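Local coordinates for protein phosphoribosylaminoimidazole-succinocarboxamide synthase (Thermotoga maritima, PDB 1KUT) that catalyses the ATP-dependent joining of L-aspartate to carboxyaminoimidazole ribonucleotide, giving SAICAR in de novo purine biosynthesis, at residues V125-L130 with Q140-K145; F113-D118 with L133-K138. All coordinates share one frame; numbering follows the deposited sequence.

Contact 1 (V125-L130 with Q140-K145)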
# COMPACT_ATOMS: atom_id res chain seq x y z
N VAL B 125 2.52 -2.02 -1.68
CA VAL B 125 2.28 -3.16 -0.81
C VAL B 125 2.76 -2.81 0.58
O VAL B 125 3.56 -1.89 0.75
CB VAL B 125 3.05 -4.44 -1.26
CG1 VAL B 125 2.33 -5.13 -2.40
CG2 VAL B 125 4.46 -4.08 -1.70
N CYS B 126 2.25 -3.52 1.58
CA CYS B 126 2.66 -3.33 2.97
C CYS B 126 3.37 -4.66 3.28
O CYS B 126 3.25 -5.62 2.50
CB CYS B 126 1.44 -3.12 3.87
SG CYS B 126 0.42 -1.66 3.42
N VAL B 127 4.10 -4.72 4.39
CA VAL B 127 4.84 -5.94 4.72
C VAL B 127 3.98 -7.19 4.64
O VAL B 127 4.39 -8.21 4.09
CB VAL B 127 5.50 -5.85 6.13
CG1 VAL B 127 6.39 -7.07 6.37
CG2 VAL B 127 6.34 -4.58 6.23
N ASP B 128 2.77 -7.10 5.18
CA ASP B 128 1.85 -8.23 5.17
C ASP B 128 1.68 -8.81 3.78
O ASP B 128 1.56 -10.02 3.61
CB ASP B 128 0.50 -7.82 5.73
CG ASP B 128 0.55 -7.54 7.22
OD1 ASP B 128 1.48 -8.05 7.89
OD2 ASP B 128 -0.35 -6.82 7.72
N HIS B 129 1.67 -7.93 2.78
CA HIS B 129 1.53 -8.34 1.39
C HIS B 129 2.73 -9.17 0.96
O HIS B 129 2.57 -10.24 0.38
CB HIS B 129 1.43 -7.10 0.49
CG HIS B 129 0.15 -6.34 0.65
ND1 HIS B 129 -1.06 -6.81 0.17
CD2 HIS B 129 -0.10 -5.14 1.21
CE1 HIS B 129 -2.00 -5.92 0.43
NE2 HIS B 129 -1.45 -4.89 1.05
N LEU B 130 3.93 -8.65 1.24
CA LEU B 130 5.19 -9.30 0.88
C LEU B 130 5.26 -10.70 1.46
O LEU B 130 5.77 -11.63 0.81
CB LEU B 130 6.38 -8.48 1.38
CG LEU B 130 6.41 -7.01 0.97
CD1 LEU B 130 7.58 -6.30 1.64
CD2 LEU B 130 6.49 -6.92 -0.56
N GLN B 140 13.37 -9.79 6.26
CA GLN B 140 14.01 -9.19 5.10
C GLN B 140 13.40 -7.82 4.84
O GLN B 140 14.11 -6.84 4.65
CB GLN B 140 13.83 -10.09 3.89
CG GLN B 140 14.20 -11.54 4.16
CD GLN B 140 14.11 -12.40 2.93
OE1 GLN B 140 13.08 -12.42 2.24
NE2 GLN B 140 15.19 -13.12 2.63
N ALA B 141 12.07 -7.76 4.86
CA ALA B 141 11.36 -6.51 4.63
C ALA B 141 11.84 -5.45 5.60
O ALA B 141 12.12 -4.31 5.19
CB ALA B 141 9.87 -6.73 4.79
N GLU B 142 11.94 -5.81 6.87
CA GLU B 142 12.37 -4.86 7.90
C GLU B 142 13.83 -4.44 7.70
O GLU B 142 14.21 -3.32 8.03
CB GLU B 142 12.18 -5.46 9.29
CG GLU B 142 11.75 -4.45 10.36
CD GLU B 142 10.46 -3.71 10.00
OE1 GLU B 142 9.64 -4.29 9.25
OE2 GLU B 142 10.25 -2.57 10.47
N LYS B 143 14.65 -5.34 7.16
CA LYS B 143 16.04 -5.01 6.89
C LYS B 143 16.06 -3.96 5.78
O LYS B 143 16.69 -2.91 5.91
CB LYS B 143 16.81 -6.25 6.42
CG LYS B 143 17.22 -7.19 7.55
CD LYS B 143 18.03 -8.38 7.06
CE LYS B 143 18.63 -9.14 8.24
NZ LYS B 143 19.29 -10.41 7.83
N MSE B 144 15.34 -4.25 4.70
CA MSE B 144 15.25 -3.35 3.56
C MSE B 144 14.79 -1.98 3.98
O MSE B 144 15.25 -0.99 3.44
CB MSE B 144 14.30 -3.89 2.49
CG MSE B 144 14.90 -5.02 1.73
SE MSE B 144 13.79 -5.43 0.25
CE MSE B 144 12.61 -6.74 1.11
N LYS B 145 13.86 -1.91 4.93
CA LYS B 145 13.39 -0.62 5.41
C LYS B 145 14.51 0.10 6.17
O LYS B 145 14.74 1.29 5.96
CB LYS B 145 12.20 -0.80 6.35
CG LYS B 145 10.85 -0.49 5.72
CD LYS B 145 9.71 -0.69 6.73
CE LYS B 145 9.86 0.19 7.96
NZ LYS B 145 8.69 0.04 8.88
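Val-127 and Leu-130 close on Ala-141 where the short helix 127-132 packs against the first turns of the long helix 138-160, a helix-helix contact beside the antiparallel sheet that includes strands 78-87 and 105-115 of the SAICAR synthetase fold. The small side chain of Ala-141 allows an approach of 6.5 Å between its CA and that of Val-127.

The apolar part is a two-pronged grip on one methyl group. CG1 of Val-127 reaches CB of Ala-141 at 3.8 Å, and CD1 of Leu-130, one turn further along, meets the same CB at 3.9 Å. Val-127 holds CG1 opposite its backbone N (chi1 -174°), and its CG2 lies on the Glu-142 side, where OE1 of Glu-142 comes only within a loose 4.5 Å. On the sheet side, Leu-130 and Met-144, modelled as selenomethionine, both touch Leu-82.

The polar part lies along one edge. Lys-145 NZ curls back to Glu-142 OE2 in a weak salt bridge of 3.4 Å within the long helix, and also pairs with Asp-128 of the second subunit. The reciprocal bridge joins Asp-128 to Lys-145 of that subunit, so this edge belongs to the dimer interface.

Covalent and backbone bonds fix the start of the short helix. Cys-126 is its N-cap, and its SG forms a disulfide with Cys-126 of the second subunit, the link of the unusual covalent dimer; the carbonyl O of Cys-126 in this chain accepts a hydrogen bond from His-129 N at 2.8 Å.

Contact 2 (F113-D118 with L133-K138)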
# COMPACT_ATOMS: atom_id res chain seq x y z
N PHE B 113 6.65 0.46 -0.17
CA PHE B 113 7.05 -0.63 -1.06
C PHE B 113 6.11 -0.70 -2.26
O PHE B 113 4.91 -0.49 -2.16
CB PHE B 113 7.04 -1.98 -0.35
CG PHE B 113 8.15 -2.15 0.65
CD1 PHE B 113 8.04 -1.61 1.93
CD2 PHE B 113 9.30 -2.87 0.32
CE1 PHE B 113 9.06 -1.78 2.87
CE2 PHE B 113 10.33 -3.04 1.25
CZ PHE B 113 10.21 -2.50 2.53
N PHE B 114 6.69 -1.03 -3.40
CA PHE B 114 5.95 -1.17 -4.64
C PHE B 114 6.43 -2.43 -5.35
O PHE B 114 7.63 -2.63 -5.54
CB PHE B 114 6.20 0.02 -5.56
CG PHE B 114 5.58 1.29 -5.08
CD1 PHE B 114 4.29 1.63 -5.47
CD2 PHE B 114 6.30 2.15 -4.25
CE1 PHE B 114 3.71 2.82 -5.04
CE2 PHE B 114 5.73 3.36 -3.81
CZ PHE B 114 4.43 3.69 -4.21
N ILE B 115 5.49 -3.28 -5.72
CA ILE B 115 5.86 -4.48 -6.44
C ILE B 115 6.26 -4.01 -7.83
O ILE B 115 5.46 -3.38 -8.53
CB ILE B 115 4.68 -5.44 -6.56
CG1 ILE B 115 4.43 -6.07 -5.19
CG2 ILE B 115 4.95 -6.51 -7.65
CD1 ILE B 115 3.38 -7.16 -5.21
N LYS B 116 7.49 -4.29 -8.23
CA LYS B 116 7.86 -3.86 -9.57
C LYS B 116 7.19 -4.82 -10.56
O LYS B 116 7.51 -6.01 -10.63
CB LYS B 116 9.39 -3.77 -9.73
CG LYS B 116 10.14 -5.04 -10.00
CD LYS B 116 11.66 -4.77 -10.09
CE LYS B 116 12.06 -3.81 -11.24
NZ LYS B 116 11.76 -2.36 -11.01
N ASP B 117 6.21 -4.28 -11.28
CA ASP B 117 5.43 -5.03 -12.25
C ASP B 117 4.83 -4.01 -13.22
O ASP B 117 3.72 -3.52 -13.01
CB ASP B 117 4.32 -5.80 -11.53
CG ASP B 117 3.41 -6.57 -12.47
OD1 ASP B 117 2.53 -7.31 -11.97
OD2 ASP B 117 3.57 -6.45 -13.71
N ASP B 118 5.58 -3.69 -14.27
CA ASP B 118 5.13 -2.72 -15.26
C ASP B 118 3.76 -3.03 -15.84
O ASP B 118 3.00 -2.13 -16.16
CB ASP B 118 6.18 -2.58 -16.38
CG ASP B 118 6.75 -3.91 -16.83
OD1 ASP B 118 7.52 -3.92 -17.82
OD2 ASP B 118 6.44 -4.95 -16.19
N LEU B 133 2.51 -12.92 -0.44
CA LEU B 133 2.90 -13.16 -1.82
C LEU B 133 4.24 -13.87 -1.86
O LEU B 133 4.78 -14.15 -2.93
CB LEU B 133 3.00 -11.84 -2.59
CG LEU B 133 1.68 -11.08 -2.70
CD1 LEU B 133 1.94 -9.73 -3.38
CD2 LEU B 133 0.66 -11.90 -3.48
N GLY B 134 4.78 -14.15 -0.68
CA GLY B 134 6.05 -14.83 -0.59
C GLY B 134 7.19 -14.10 -1.28
O GLY B 134 8.18 -14.73 -1.68
N ILE B 135 7.07 -12.78 -1.41
CA ILE B 135 8.13 -11.99 -2.06
C ILE B 135 9.32 -11.79 -1.11
O ILE B 135 10.47 -11.85 -1.51
CB ILE B 135 7.58 -10.60 -2.48
CG1 ILE B 135 6.66 -10.76 -3.69
CG2 ILE B 135 8.73 -9.61 -2.75
CD1 ILE B 135 5.81 -9.58 -3.94
N ALA B 136 9.00 -11.55 0.17
CA ALA B 136 10.02 -11.34 1.19
C ALA B 136 9.47 -11.70 2.57
O ALA B 136 8.26 -11.75 2.77
CB ALA B 136 10.45 -9.88 1.17
N THR B 137 10.36 -11.95 3.52
CA THR B 137 9.94 -12.29 4.86
C THR B 137 9.87 -11.02 5.69
O THR B 137 10.43 -9.99 5.32
CB THR B 137 10.93 -13.25 5.55
OG1 THR B 137 12.07 -12.51 6.00
CG2 THR B 137 11.37 -14.33 4.57
N LYS B 138 9.17 -11.11 6.81
CA LYS B 138 9.01 -9.97 7.69
C LYS B 138 10.40 -9.43 8.09
O LYS B 138 10.57 -8.22 8.27
CB LYS B 138 8.22 -10.40 8.92
CG LYS B 138 7.24 -9.38 9.44
CD LYS B 138 7.95 -8.19 10.04
CE LYS B 138 7.12 -7.62 11.18
NZ LYS B 138 6.77 -8.70 12.16
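Ile-115, at the end of strand 105-115, sets its CD1 methyl against the neighbouring CD1 methyls of Leu-133 and Ile-135 in the turn that follows helix 127-132. The isoleucine's side chain runs at a slant to both partners, and the contact is made mainly by the chain ends. CD1 of Ile-115 touches CD1 of Leu-133 at 3.5 Å, tighter than a usual carbon contact, and CD1 of Ile-135 at 3.7 Å. The latter methyl also comes within 4.0 Å of CG1 of Ile-115, so Ile-135 touches the last two carbons of the branch. That branch is extended, with CD1 trans to CA (chi2 -173°), and reaches the turn although the nearest CA atoms, of Ile-115 and Ile-135, are 9.0 Å apart.

A Schellman motif ends the helix at Gly-134. The chain turns there, with positive phi, and the side chains of Leu-133 and Ile-135, on either side of it in sequence, both start toward the strand. Tyr-98 of the second subunit packs on Ile-115 and Leu-133. With only aliphatic carbons meeting across the two segments, the strand end and the turn are held by dispersion and the hydrophobic effect, without directional bonds.

From the N terminus, the chain leaves strand 105-115, returns as the short strand 124-125, enters helix 127-132, turns, and continues into helix 138-160. Contact 2 closes the larger loop, from 113-118 to 133-138; contact 1 closes a shorter one, from 125-130 to 140-145. The segments alternate, so the two loops cross rather than nest. Their centres lie about 8 Å apart and they are joined directly: Val-125 N probably bonds to Phe-113 O between neighbouring strands, Leu-130 O to Ile-135 N at the helix end, and Lys-145 packs on the Phe-113 ring. Together they bring together the end of strand 105-115, the two helices and the turn between them, beside the second subunit.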